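Local coordinates for esterase A (Caulobacter crescentus, PDB 5GKV), which probably hydrolyses ester bonds as a serine hydrolase of the family that unites beta-lactamases and penicillin-binding proteins, at residues A43-A48 against R377-A382; T81-A86 against S167-V172; G307-L312 against I316-G321; M323-E326 against Y330-P333. All coordinates share one frame; numbering follows the deposited sequence.

Contact 1. Residues A43-A48 against R377-A382; sequences ARFAFA and RLIEAA
Both phenylalanines of the strand, Phe45 (chi1 178°) and Phe47 (chi1 -171°), hold CG opposite the backbone nitrogen, which carries their rings off the same face of 43-48 toward the helix at 377-382. Leu378 points at the strand and thereby turns its CB to the Phe45 ring; its torsion, with CG beside the backbone N (chi1 -72°), brings the branch after it, CD1 ending near Phe45 CB and CD1.

Each ring then takes a helix carbon over its face. Leu378 CB sits 3.8 Å from the centroid of the Phe45 ring, close to the ring normal, while Leu378 CD1 lies 3.9 Å from Phe45 CB, near the root of the ring. At the edge of that ring, near its plane, Ile379 CG1 approaches Phe45 CE1 at 4.0 Å. One turn further along the helix, Ala382 CB stands almost squarely above Phe47, 3.6 Å from the ring centroid. Both face contacts are CH-pi interactions, and the methyl of Ala382 is short enough to bring the helix backbone close to Phe47.

The two axes approach to 10.0 Å and run in broadly the same direction, which lets Phe45 meet Leu378 while Phe47 meets Ala382. Val27 and Phe31 of helix 25-35 also pack on Phe45. Arg44 and Ala46 point to the other face of the sheet, where helix 270-281 lies, so the strand is sandwiched between helical layers as in the beta-lactamase fold.

No hydrogen bond or charge pair joins the two segments: helix 373-384 is seated on strand 42-49 by dispersion and CH-pi contact.

Contact 2. Residues T81-A86 against S167-V172; sequences TTKAVA and SGYHPV
Lys83, in the first turn of helix 82-95, reaches toward Tyr169 and Pro171, and its NZ is the tight point of the contact. It makes hydrogen bonds to Tyr169 OH at 2.8 Å and to Pro171 O at 2.7 Å, the latter tilted 30° from the carbonyl plane. A third bond, to Ser263 O, lies outside the two segments, so three oxygens grip this one nitrogen. The lysine chain is extended until its last torsion, where a bend (chi4 68°) swings NZ between the phenol and the carbonyl. Tyr169 comes from the opposite direction, its CG anti to the backbone N (chi1 179°). Behind NZ, the methylenes pack too: Lys83 CD is 3.6 Å from Tyr169 OH, and Lys83 CE is 3.5 Å from His170 O.

Away from this point the fit is looser. Pro171 turns its CB away from the helix and contributes mainly its carbonyl, and Pro171 and Val172 are partly exposed. The imidazole of His170 turns from the lysine to a buried place beside His128, where ND1 makes a weak bond to Gly168 O.

Ser80, Thr81, Thr82 and Lys83 spell the SxxK signature of serine beta-lactamases and penicillin-binding proteins, and Tyr169 touches Ser80; the cluster is consistent with the active site of that family, with Tyr169 in the place of its second motif.

Helix 82-95 thus faces the loop that leads into helix 173-186. His340 of strand 338-341 packs against both Lys83 and Tyr169, while helix 235-241 lies against Pro171.

Contact 3. Residues G307-L312 against I316-G321; sequences GRDLVL and ISWGAG
Gly307 and Ile316 form an antiparallel hydrogen-bonded pair, with Ile316 N to Gly307 O at 3.0 Å and Gly307 N to Ile316 O at 3.2 Å, and Gly307 adopts a backbone shape (phi 152°) that calls for glycine as the chain turns its corner.

Beyond it the loop folds back so that Asp309 and Leu312 meet the strand's side chains. Asp309 OD2 binds the loop's own amides, Val311 N at 2.8 Å and Leu312 N at 2.9 Å, from opposite faces of the carboxylate; the bond from Val311 N makes an Asx turn, and that from Leu312 N extends it to an Asx motif. OD1 lies in the plane of the Trp318 indole, at its edge, and takes a weak bond from Trp318 NE1 at 3.3 Å, nearly straight at 166°; its stronger partner is Ser167 OG. The CD1 methyl of Ile316 reaches Leu312 CD1 at 3.8 Å and Asp309 CB at 4.0 Å. Ile316 CG2, in the same strand, lies over one face of the indole, toward its rim.

Asp309 OD2 also receives Tyr169 N, so the turn holds the loop that carries Tyr169. Strand 315-318 pairs with 305-306, Met323 of strand 323-324 packs on Ile316 and Trp318, and Val311 lies against helix 235-241.

Contact 4. Residues M323-E326 against Y330-P333; sequences MRNE and YYGP
Around Asn325 and Tyr331 the backbones come nearest, 6.0 Å between their CA atoms, and 323-326 leaves its short strand here while 330-333 has no regular structure and bends at Gly332, whose phi of 101° suits glycine.

No backbone-to-backbone hydrogen bond joins the two segments; the Asn325 amide bridges them. Its CG is anti to the backbone N (chi1 -165°), which sends the group across to the other segment. OD1 accepts from Tyr331 N at 2.8 Å, the donor tilted from the carbonyl plane. ND2 donates to Gly332 O at 2.7 Å, a partner close to the amide plane, though ND2 meets that carbonyl from well above its plane. With Thr334 O as a second acceptor for ND2, both ends of the amide are held and its rotation is fixed. A water adds a second link, giving to Asn325 O at 2.9 Å and accepting from Tyr330 N at 3.0 Å.

The amide and Tyr331 ring planes are 17° apart, but OD1 comes obliquely and touches Tyr331 CB, at the root of the ring, at 3.4 Å. Met323 O faces the ring's edge in its plane, and Met323 CE reaches Tyr331 OH at 3.7 Å; that hydroxyl bonds to Ser341 OG.

Strand 323-324 edges the main sheet and pairs with 338-341. Its Met323 packs on strand 315-318, and on the far segment Tyr330 and Pro333 rest against helix 373-384.

In the fold
From the N terminus, strand 42-49 supplies the first half of contact 1, whose partner arrives only with the C-terminal helix 373-384, so the other three contacts fall within that long closure. Contact 2 opens next at 81-86 and closes some 80 residues later at 167-172. Contacts 3 and 4 follow in series, each a short local loop, and none of the loops cross. Contacts 2 and 3 touch where Ser167 meets Asp309 and Leu310; contacts 3 and 4 are joined through Ser317 and Arg324. Contact 4 meets contact 1 at Ile379, their centres about 14 Å apart. This chain of touches, from contact 2 through 3 and 4 to contact 1, runs from the probable active-site region to the main sheet and its covering helix.

Contact 1. Residues A43-A48 against R377-A382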
loop_
_atom_site.group_PDB
_atom_site.type_symbol
_atom_site.label_atom_id
_atom_site.label_comp_id
_atom_site.label_asym_id
_atom_site.label_seq_id
_atom_site.Cartn_x
_atom_site.Cartn_y
_atom_site.Cartn_z
ATOM N N ALA A 43 -7.670 -15.629 4.980
ATOM C CA ALA A 43 -7.688 -14.197 5.251
ATOM C C ALA A 43 -7.443 -13.930 6.730
ATOM O O ALA A 43 -7.688 -14.781 7.595
ATOM C CB ALA A 43 -9.021 -13.564 4.818
ATOM N N ARG A 44 -6.989 -12.717 7.004
ATOM C CA ARG A 44 -6.834 -12.245 8.371
ATOM C C ARG A 44 -7.272 -10.788 8.419
ATOM O O ARG A 44 -6.960 -10.000 7.511
ATOM C CB ARG A 44 -5.381 -12.408 8.848
ATOM C CG ARG A 44 -5.173 -12.209 10.350
ATOM C CD ARG A 44 -3.730 -12.512 10.723
ATOM N NE ARG A 44 -3.487 -12.527 12.166
ATOM C CZ ARG A 44 -2.289 -12.798 12.687
ATOM N NH1 ARG A 44 -1.257 -13.045 11.878
ATOM N NH2 ARG A 44 -2.116 -12.803 13.990
ATOM N N PHE A 45 -8.032 -10.439 9.454
ATOM C CA PHE A 45 -8.514 -9.073 9.623
ATOM C C PHE A 45 -8.151 -8.627 11.024
ATOM O O PHE A 45 -8.463 -9.320 11.996
ATOM C CB PHE A 45 -10.027 -8.940 9.433
ATOM C CG PHE A 45 -10.542 -7.531 9.652
ATOM C CD1 PHE A 45 -10.316 -6.539 8.704
ATOM C CD2 PHE A 45 -11.267 -7.204 10.799
ATOM C CE1 PHE A 45 -10.785 -5.228 8.900
ATOM C CE2 PHE A 45 -11.748 -5.902 11.003
ATOM C CZ PHE A 45 -11.510 -4.914 10.052
ATOM N N ALA A 46 -7.528 -7.463 11.122
ATOM C CA ALA A 46 -7.104 -6.919 12.401
ATOM C C ALA A 46 -7.623 -5.499 12.535
ATOM O O ALA A 46 -7.592 -4.729 11.570
ATOM C CB ALA A 46 -5.571 -6.951 12.545
ATOM N N PHE A 47 -8.071 -5.156 13.744
ATOM C CA PHE A 47 -8.610 -3.837 14.040
ATOM C C PHE A 47 -7.976 -3.358 15.332
ATOM O O PHE A 47 -7.839 -4.132 16.284
ATOM C CB PHE A 47 -10.149 -3.890 14.150
ATOM C CG PHE A 47 -10.798 -2.547 14.238
ATOM C CD1 PHE A 47 -10.935 -1.755 13.105
ATOM C CD2 PHE A 47 -11.307 -2.085 15.444
ATOM C CE1 PHE A 47 -11.557 -0.516 13.178
ATOM C CE2 PHE A 47 -11.933 -0.842 15.525
ATOM C CZ PHE A 47 -12.047 -0.057 14.394
ATOM N N ALA A 48 -7.554 -2.090 15.351
ATOM C CA ALA A 48 -6.764 -1.561 16.451
ATOM C C ALA A 48 -7.360 -0.252 16.949
ATOM O O ALA A 48 -7.887 0.549 16.173
ATOM C CB ALA A 48 -5.296 -1.335 16.042
ATOM N N ARG A 377 -17.011 -4.462 4.203
ATOM C CA ARG A 377 -17.993 -4.964 5.165
ATOM C C ARG A 377 -17.368 -5.153 6.541
ATOM O O ARG A 377 -18.017 -4.906 7.566
ATOM C CB ARG A 377 -18.582 -6.294 4.691
ATOM C CG ARG A 377 -19.499 -6.229 3.476
ATOM C CD ARG A 377 -20.214 -7.594 3.274
ATOM N NE ARG A 377 -19.308 -8.640 2.784
ATOM C CZ ARG A 377 -19.095 -8.892 1.493
ATOM N NH1 ARG A 377 -19.746 -8.191 0.565
ATOM N NH2 ARG A 377 -18.256 -9.857 1.124
ATOM N N LEU A 378 -16.115 -5.623 6.590
ATOM C CA LEU A 378 -15.448 -5.831 7.876
ATOM C C LEU A 378 -15.203 -4.507 8.589
ATOM O O LEU A 378 -15.472 -4.373 9.791
ATOM C CB LEU A 378 -14.119 -6.581 7.674
ATOM C CG LEU A 378 -14.255 -8.067 7.310
ATOM C CD1 LEU A 378 -12.916 -8.645 6.817
ATOM C CD2 LEU A 378 -14.796 -8.871 8.525
ATOM N N ILE A 379 -14.700 -3.512 7.856
ATOM C CA ILE A 379 -14.419 -2.208 8.451
ATOM C C ILE A 379 -15.714 -1.551 8.910
ATOM O O ILE A 379 -15.770 -0.922 9.973
ATOM C CB ILE A 379 -13.645 -1.330 7.448
ATOM C CG1 ILE A 379 -12.254 -1.943 7.181
ATOM C CG2 ILE A 379 -13.505 0.107 7.957
ATOM C CD1 ILE A 379 -11.531 -1.340 5.973
ATOM N N GLU A 380 -16.776 -1.690 8.123
ATOM C CA GLU A 380 -18.048 -1.093 8.518
ATOM C C GLU A 380 -18.597 -1.765 9.772
ATOM O O GLU A 380 -19.104 -1.090 10.678
ATOM C CB GLU A 380 -19.032 -1.164 7.341
ATOM C CG GLU A 380 -18.577 -0.229 6.201
ATOM C CD GLU A 380 -19.526 -0.188 5.013
ATOM O OE1 GLU A 380 -20.309 -1.143 4.840
ATOM O OE2 GLU A 380 -19.488 0.812 4.252
ATOM N N ALA A 381 -18.446 -3.084 9.881
ATOM C CA ALA A 381 -18.854 -3.766 11.107
ATOM C C ALA A 381 -18.030 -3.313 12.305
ATOM O O ALA A 381 -18.551 -3.197 13.427
ATOM C CB ALA A 381 -18.731 -5.283 10.938
ATOM N N ALA A 382 -16.728 -3.092 12.101
ATOM C CA ALA A 382 -15.895 -2.649 13.211
ATOM C C ALA A 382 -16.343 -1.276 13.698
ATOM O O ALA A 382 -16.490 -1.051 14.905
ATOM C CB ALA A 382 -14.425 -2.630 12.789
#

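Contact 2. Residues T81-A86 against S167-V172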
loop_
_atom_site.group_PDB
_atom_site.type_symbol
_atom_site.label_atom_id
_atom_site.label_comp_id
_atom_site.label_asym_id
_atom_site.label_seq_id
_atom_site.Cartn_x
_atom_site.Cartn_y
_atom_site.Cartn_z
ATOM N N THR A 81 -1.006 -2.207 -1.373
ATOM C CA THR A 81 -1.103 -1.802 0.026
ATOM C C THR A 81 0.273 -1.394 0.548
ATOM O O THR A 81 0.386 -0.511 1.407
ATOM C CB THR A 81 -1.728 -2.926 0.873
ATOM O OG1 THR A 81 -3.056 -3.159 0.399
ATOM C CG2 THR A 81 -1.801 -2.516 2.362
ATOM N N THR A 82 1.339 -1.952 -0.040
ATOM C CA THR A 82 2.705 -1.532 0.286
ATOM C C THR A 82 2.922 -0.023 0.142
ATOM O O THR A 82 3.740 0.555 0.862
ATOM C CB THR A 82 3.690 -2.286 -0.618
ATOM O OG1 THR A 82 3.378 -3.690 -0.581
ATOM C CG2 THR A 82 5.131 -2.058 -0.184
ATOM N N LYS A 83 2.199 0.637 -0.772
ATOM C CA LYS A 83 2.407 2.068 -0.994
ATOM C C LYS A 83 2.145 2.906 0.253
ATOM O O LYS A 83 2.725 3.992 0.400
ATOM C CB LYS A 83 1.512 2.559 -2.144
ATOM C CG LYS A 83 1.851 1.914 -3.487
ATOM C CD LYS A 83 1.214 2.681 -4.641
ATOM C CE LYS A 83 1.728 2.177 -5.990
ATOM N NZ LYS A 83 1.240 0.778 -6.274
ATOM N N ALA A 84 1.267 2.446 1.152
ATOM C CA ALA A 84 1.068 3.170 2.406
ATOM C C ALA A 84 2.334 3.146 3.251
ATOM O O ALA A 84 2.643 4.123 3.949
ATOM C CB ALA A 84 -0.109 2.574 3.193
ATOM N N VAL A 85 3.082 2.034 3.195
ATOM C CA VAL A 85 4.351 1.941 3.915
ATOM C C VAL A 85 5.387 2.866 3.284
ATOM O O VAL A 85 6.109 3.585 3.988
ATOM C CB VAL A 85 4.853 0.482 3.963
ATOM C CG1 VAL A 85 6.216 0.397 4.732
ATOM C CG2 VAL A 85 3.809 -0.426 4.631
ATOM N N ALA A 86 5.470 2.877 1.949
ATOM C CA ALA A 86 6.380 3.801 1.286
ATOM C C ALA A 86 6.042 5.240 1.647
ATOM O O ALA A 86 6.938 6.055 1.909
ATOM C CB ALA A 86 6.322 3.592 -0.229
ATOM N N SER A 167 -4.758 13.287 -11.432
ATOM C CA SER A 167 -3.841 12.224 -11.042
ATOM C C SER A 167 -3.978 11.055 -12.012
ATOM O O SER A 167 -5.043 10.815 -12.593
ATOM C CB SER A 167 -4.113 11.765 -9.598
ATOM O OG SER A 167 -5.444 11.280 -9.471
ATOM N N GLY A 168 -2.861 10.373 -12.244
ATOM C CA GLY A 168 -2.851 9.169 -13.052
ATOM C C GLY A 168 -2.038 8.107 -12.341
ATOM O O GLY A 168 -0.810 8.059 -12.456
ATOM N N TYR A 169 -2.736 7.272 -11.588
ATOM C CA TYR A 169 -2.108 6.328 -10.671
ATOM C C TYR A 169 -0.948 5.581 -11.320
ATOM O O TYR A 169 -1.069 5.064 -12.431
ATOM C CB TYR A 169 -3.177 5.352 -10.196
ATOM C CG TYR A 169 -2.688 4.281 -9.244
ATOM C CD1 TYR A 169 -2.261 4.608 -7.962
ATOM C CD2 TYR A 169 -2.714 2.936 -9.609
ATOM C CE1 TYR A 169 -1.839 3.611 -7.066
ATOM C CE2 TYR A 169 -2.309 1.940 -8.725
ATOM C CZ TYR A 169 -1.870 2.289 -7.466
ATOM O OH TYR A 169 -1.477 1.298 -6.611
ATOM N N HIS A 170 0.196 5.559 -10.626
ATOM C CA HIS A 170 1.427 4.889 -11.026
ATOM C C HIS A 170 1.509 3.538 -10.313
ATOM O O HIS A 170 2.062 3.483 -9.206
ATOM C CB HIS A 170 2.659 5.710 -10.630
ATOM C CG HIS A 170 2.788 7.050 -11.302
ATOM N ND1 HIS A 170 1.717 7.881 -11.556
ATOM C CD2 HIS A 170 3.890 7.721 -11.721
ATOM C CE1 HIS A 170 2.151 8.995 -12.124
ATOM N NE2 HIS A 170 3.467 8.924 -12.230
ATOM N N PRO A 171 0.996 2.437 -10.877
ATOM C CA PRO A 171 0.901 1.202 -10.067
ATOM C C PRO A 171 2.250 0.577 -9.721
ATOM O O PRO A 171 2.381 -0.005 -8.641
ATOM C CB PRO A 171 0.048 0.267 -10.938
ATOM C CG PRO A 171 0.239 0.758 -12.329
ATOM C CD PRO A 171 0.410 2.263 -12.217
ATOM N N VAL A 172 3.249 0.663 -10.592
ATOM C CA VAL A 172 4.564 0.082 -10.340
ATOM C C VAL A 172 5.634 1.160 -10.178
ATOM O O VAL A 172 6.446 1.113 -9.250
ATOM C CB VAL A 172 4.946 -0.913 -11.458
ATOM C CG1 VAL A 172 6.247 -1.623 -11.103
ATOM C CG2 VAL A 172 3.803 -1.909 -11.718
#

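Contact 3. Residues G307-L312 against I316-G321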
loop_
_atom_site.group_PDB
_atom_site.type_symbol
_atom_site.label_atom_id
_atom_site.label_comp_id
_atom_site.label_asym_id
_atom_site.label_seq_id
_atom_site.Cartn_x
_atom_site.Cartn_y
_atom_site.Cartn_z
ATOM N N GLY A 307 -10.251 14.245 -7.770
ATOM C CA GLY A 307 -10.946 14.192 -9.043
ATOM C C GLY A 307 -10.791 12.817 -9.650
ATOM O O GLY A 307 -10.210 11.906 -9.052
ATOM N N ARG A 308 -11.346 12.678 -10.856
ATOM C CA ARG A 308 -11.261 11.418 -11.585
ATOM C C ARG A 308 -9.812 11.079 -11.900
ATOM O O ARG A 308 -9.093 11.873 -12.510
ATOM C CB ARG A 308 -12.049 11.491 -12.898
ATOM C CG ARG A 308 -12.662 10.154 -13.280
ATOM C CD ARG A 308 -13.933 9.968 -12.460
ATOM N NE ARG A 308 -14.394 8.588 -12.394
ATOM C CZ ARG A 308 -15.350 8.183 -11.564
ATOM N NH1 ARG A 308 -15.921 9.063 -10.742
ATOM N NH2 ARG A 308 -15.733 6.912 -11.554
ATOM N N ASP A 309 -9.392 9.883 -11.519
ATOM C CA ASP A 309 -8.036 9.459 -11.817
ATOM C C ASP A 309 -7.962 8.956 -13.249
ATOM O O ASP A 309 -8.895 8.317 -13.747
ATOM C CB ASP A 309 -7.595 8.367 -10.840
ATOM C CG ASP A 309 -6.101 8.120 -10.878
ATOM O OD1 ASP A 309 -5.374 8.750 -10.084
ATOM O OD2 ASP A 309 -5.659 7.272 -11.678
ATOM N N LEU A 310 -6.850 9.259 -13.923
ATOM C CA LEU A 310 -6.694 8.856 -15.315
ATOM C C LEU A 310 -6.505 7.354 -15.471
ATOM O O LEU A 310 -6.717 6.823 -16.569
ATOM C CB LEU A 310 -5.514 9.591 -15.952
ATOM C CG LEU A 310 -5.600 11.118 -15.972
ATOM C CD1 LEU A 310 -4.257 11.749 -16.368
ATOM C CD2 LEU A 310 -6.728 11.522 -16.936
ATOM N N VAL A 311 -6.117 6.657 -14.405
ATOM C CA VAL A 311 -5.757 5.246 -14.461
ATOM C C VAL A 311 -6.724 4.390 -13.647
ATOM O O VAL A 311 -7.313 3.436 -14.163
ATOM C CB VAL A 311 -4.294 5.023 -13.998
ATOM C CG1 VAL A 311 -3.953 3.541 -13.979
ATOM C CG2 VAL A 311 -3.321 5.785 -14.912
ATOM N N LEU A 312 -6.906 4.718 -12.379
ATOM C CA LEU A 312 -7.900 4.010 -11.579
ATOM C C LEU A 312 -9.278 4.597 -11.856
ATOM O O LEU A 312 -9.435 5.822 -11.866
ATOM C CB LEU A 312 -7.568 4.089 -10.088
ATOM C CG LEU A 312 -6.236 3.438 -9.693
ATOM C CD1 LEU A 312 -5.927 3.648 -8.205
ATOM C CD2 LEU A 312 -6.217 1.955 -10.019
ATOM N N ILE A 316 -10.677 10.017 -6.758
ATOM C CA ILE A 316 -9.730 9.781 -5.671
ATOM C C ILE A 316 -9.246 11.113 -5.121
ATOM O O ILE A 316 -8.964 12.054 -5.878
ATOM C CB ILE A 316 -8.530 8.913 -6.128
ATOM C CG1 ILE A 316 -9.029 7.559 -6.638
ATOM C CG2 ILE A 316 -7.487 8.745 -4.989
ATOM C CD1 ILE A 316 -7.932 6.685 -7.267
ATOM N N SER A 317 -9.169 11.191 -3.795
ATOM C CA SER A 317 -8.499 12.272 -3.086
ATOM C C SER A 317 -7.149 11.722 -2.632
ATOM O O SER A 317 -7.097 10.788 -1.826
ATOM C CB SER A 317 -9.342 12.739 -1.899
ATOM O OG SER A 317 -8.654 13.665 -1.064
ATOM N N TRP A 318 -6.068 12.277 -3.168
ATOM C CA TRP A 318 -4.713 11.822 -2.862
ATOM C C TRP A 318 -4.050 12.744 -1.848
ATOM O O TRP A 318 -4.049 13.968 -2.032
ATOM C CB TRP A 318 -3.846 11.789 -4.123
ATOM C CG TRP A 318 -4.125 10.670 -5.077
ATOM C CD1 TRP A 318 -4.655 10.773 -6.334
ATOM C CD2 TRP A 318 -3.844 9.279 -4.868
ATOM N NE1 TRP A 318 -4.733 9.531 -6.913
ATOM C CE2 TRP A 318 -4.241 8.595 -6.031
ATOM C CE3 TRP A 318 -3.296 8.545 -3.798
ATOM C CZ2 TRP A 318 -4.121 7.211 -6.163
ATOM C CZ3 TRP A 318 -3.178 7.171 -3.927
ATOM C CH2 TRP A 318 -3.583 6.515 -5.102
ATOM N N GLY A 319 -3.477 12.149 -0.798
ATOM C CA GLY A 319 -2.426 12.766 -0.020
ATOM C C GLY A 319 -1.074 12.492 -0.650
ATOM O O GLY A 319 -0.965 12.171 -1.835
ATOM N N ALA A 320 -0.022 12.602 0.165
ATOM C CA ALA A 320 1.345 12.368 -0.317
ATOM C C ALA A 320 1.657 10.865 -0.295
ATOM O O ALA A 320 2.446 10.359 0.511
ATOM C CB ALA A 320 2.348 13.169 0.506
ATOM N N GLY A 321 1.033 10.154 -1.241
ATOM C CA GLY A 321 1.149 8.717 -1.371
ATOM C C GLY A 321 0.047 7.919 -0.697
ATOM O O GLY A 321 -0.235 6.794 -1.127
#

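Contact 4. Residues M323-E326 against Y330-P333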
loop_
_atom_site.group_PDB
_atom_site.type_symbol
_atom_site.label_atom_id
_atom_site.label_comp_id
_atom_site.label_asym_id
_atom_site.label_seq_id
_atom_site.Cartn_x
_atom_site.Cartn_y
_atom_site.Cartn_z
ATOM N N MET A 323 -3.902 7.164 0.009
ATOM C CA MET A 323 -5.248 7.420 -0.477
ATOM C C MET A 323 -6.096 7.914 0.689
ATOM O O MET A 323 -6.153 7.267 1.739
ATOM C CB MET A 323 -5.851 6.154 -1.089
ATOM C CG MET A 323 -7.203 6.391 -1.766
ATOM S SD MET A 323 -7.863 4.935 -2.615
ATOM C CE MET A 323 -6.396 3.840 -2.637
ATOM N N ARG A 324 -6.722 9.072 0.525
ATOM C CA ARG A 324 -7.671 9.523 1.531
ATOM C C ARG A 324 -9.023 8.835 1.312
ATOM O O ARG A 324 -9.287 8.252 0.261
ATOM C CB ARG A 324 -7.797 11.051 1.487
ATOM C CG ARG A 324 -6.431 11.743 1.624
ATOM C CD ARG A 324 -6.546 13.272 1.593
ATOM N NE ARG A 324 -7.185 13.780 2.805
ATOM C CZ ARG A 324 -8.437 14.213 2.869
ATOM N NH1 ARG A 324 -9.196 14.212 1.782
ATOM N NH2 ARG A 324 -8.928 14.654 4.027
ATOM N N ASN A 325 -9.871 8.877 2.340
ATOM C CA ASN A 325 -11.034 7.989 2.354
ATOM C C ASN A 325 -12.173 8.545 1.503
ATOM O O ASN A 325 -12.731 7.833 0.659
ATOM C CB ASN A 325 -11.469 7.737 3.799
ATOM C CG ASN A 325 -12.436 6.559 3.928
ATOM O OD1 ASN A 325 -12.461 5.653 3.087
ATOM N ND2 ASN A 325 -13.237 6.577 4.985
ATOM N N GLU A 326 -12.523 9.816 1.683
ATOM C CA GLU A 326 -13.518 10.445 0.818
ATOM C C GLU A 326 -12.972 10.470 -0.598
ATOM O O GLU A 326 -11.761 10.642 -0.784
ATOM C CB GLU A 326 -13.845 11.864 1.293
ATOM C CG GLU A 326 -12.611 12.715 1.562
ATOM C CD GLU A 326 -12.960 14.177 1.835
ATOM O OE1 GLU A 326 -12.029 14.988 1.937
ATOM O OE2 GLU A 326 -14.165 14.505 1.941
ATOM N N TYR A 330 -14.282 3.613 1.444
ATOM C CA TYR A 330 -13.942 2.205 1.560
ATOM C C TYR A 330 -13.199 1.881 2.849
ATOM O O TYR A 330 -13.048 0.695 3.158
ATOM C CB TYR A 330 -13.106 1.769 0.359
ATOM C CG TYR A 330 -13.854 1.857 -0.949
ATOM C CD1 TYR A 330 -15.200 1.478 -1.043
ATOM C CD2 TYR A 330 -13.214 2.301 -2.099
ATOM C CE1 TYR A 330 -15.877 1.546 -2.257
ATOM C CE2 TYR A 330 -13.881 2.376 -3.308
ATOM C CZ TYR A 330 -15.198 1.999 -3.384
ATOM O OH TYR A 330 -15.832 2.077 -4.601
ATOM N N TYR A 331 -12.730 2.887 3.598
ATOM C CA TYR A 331 -12.072 2.668 4.883
ATOM C C TYR A 331 -12.959 3.089 6.054
ATOM O O TYR A 331 -12.457 3.437 7.124
ATOM C CB TYR A 331 -10.727 3.397 4.967
ATOM C CG TYR A 331 -9.774 3.109 3.830
ATOM C CD1 TYR A 331 -9.677 1.832 3.269
ATOM C CD2 TYR A 331 -8.966 4.113 3.322
ATOM C CE1 TYR A 331 -8.805 1.580 2.218
ATOM C CE2 TYR A 331 -8.093 3.878 2.276
ATOM C CZ TYR A 331 -8.012 2.616 1.734
ATOM O OH TYR A 331 -7.141 2.409 0.698
ATOM N N GLY A 332 -14.267 3.034 5.883
ATOM C CA GLY A 332 -15.171 3.395 6.950
ATOM C C GLY A 332 -15.734 4.792 6.775
ATOM O O GLY A 332 -15.573 5.420 5.727
ATOM N N PRO A 333 -16.376 5.318 7.823
ATOM C CA PRO A 333 -17.159 6.561 7.686
ATOM C C PRO A 333 -16.375 7.866 7.782
ATOM O O PRO A 333 -16.948 8.927 7.492
ATOM C CB PRO A 333 -18.144 6.461 8.851
ATOM C CG PRO A 333 -17.326 5.755 9.918
ATOM C CD PRO A 333 -16.522 4.715 9.157
HETATM O O HOH W 1 -11.977 5.042 0.205
#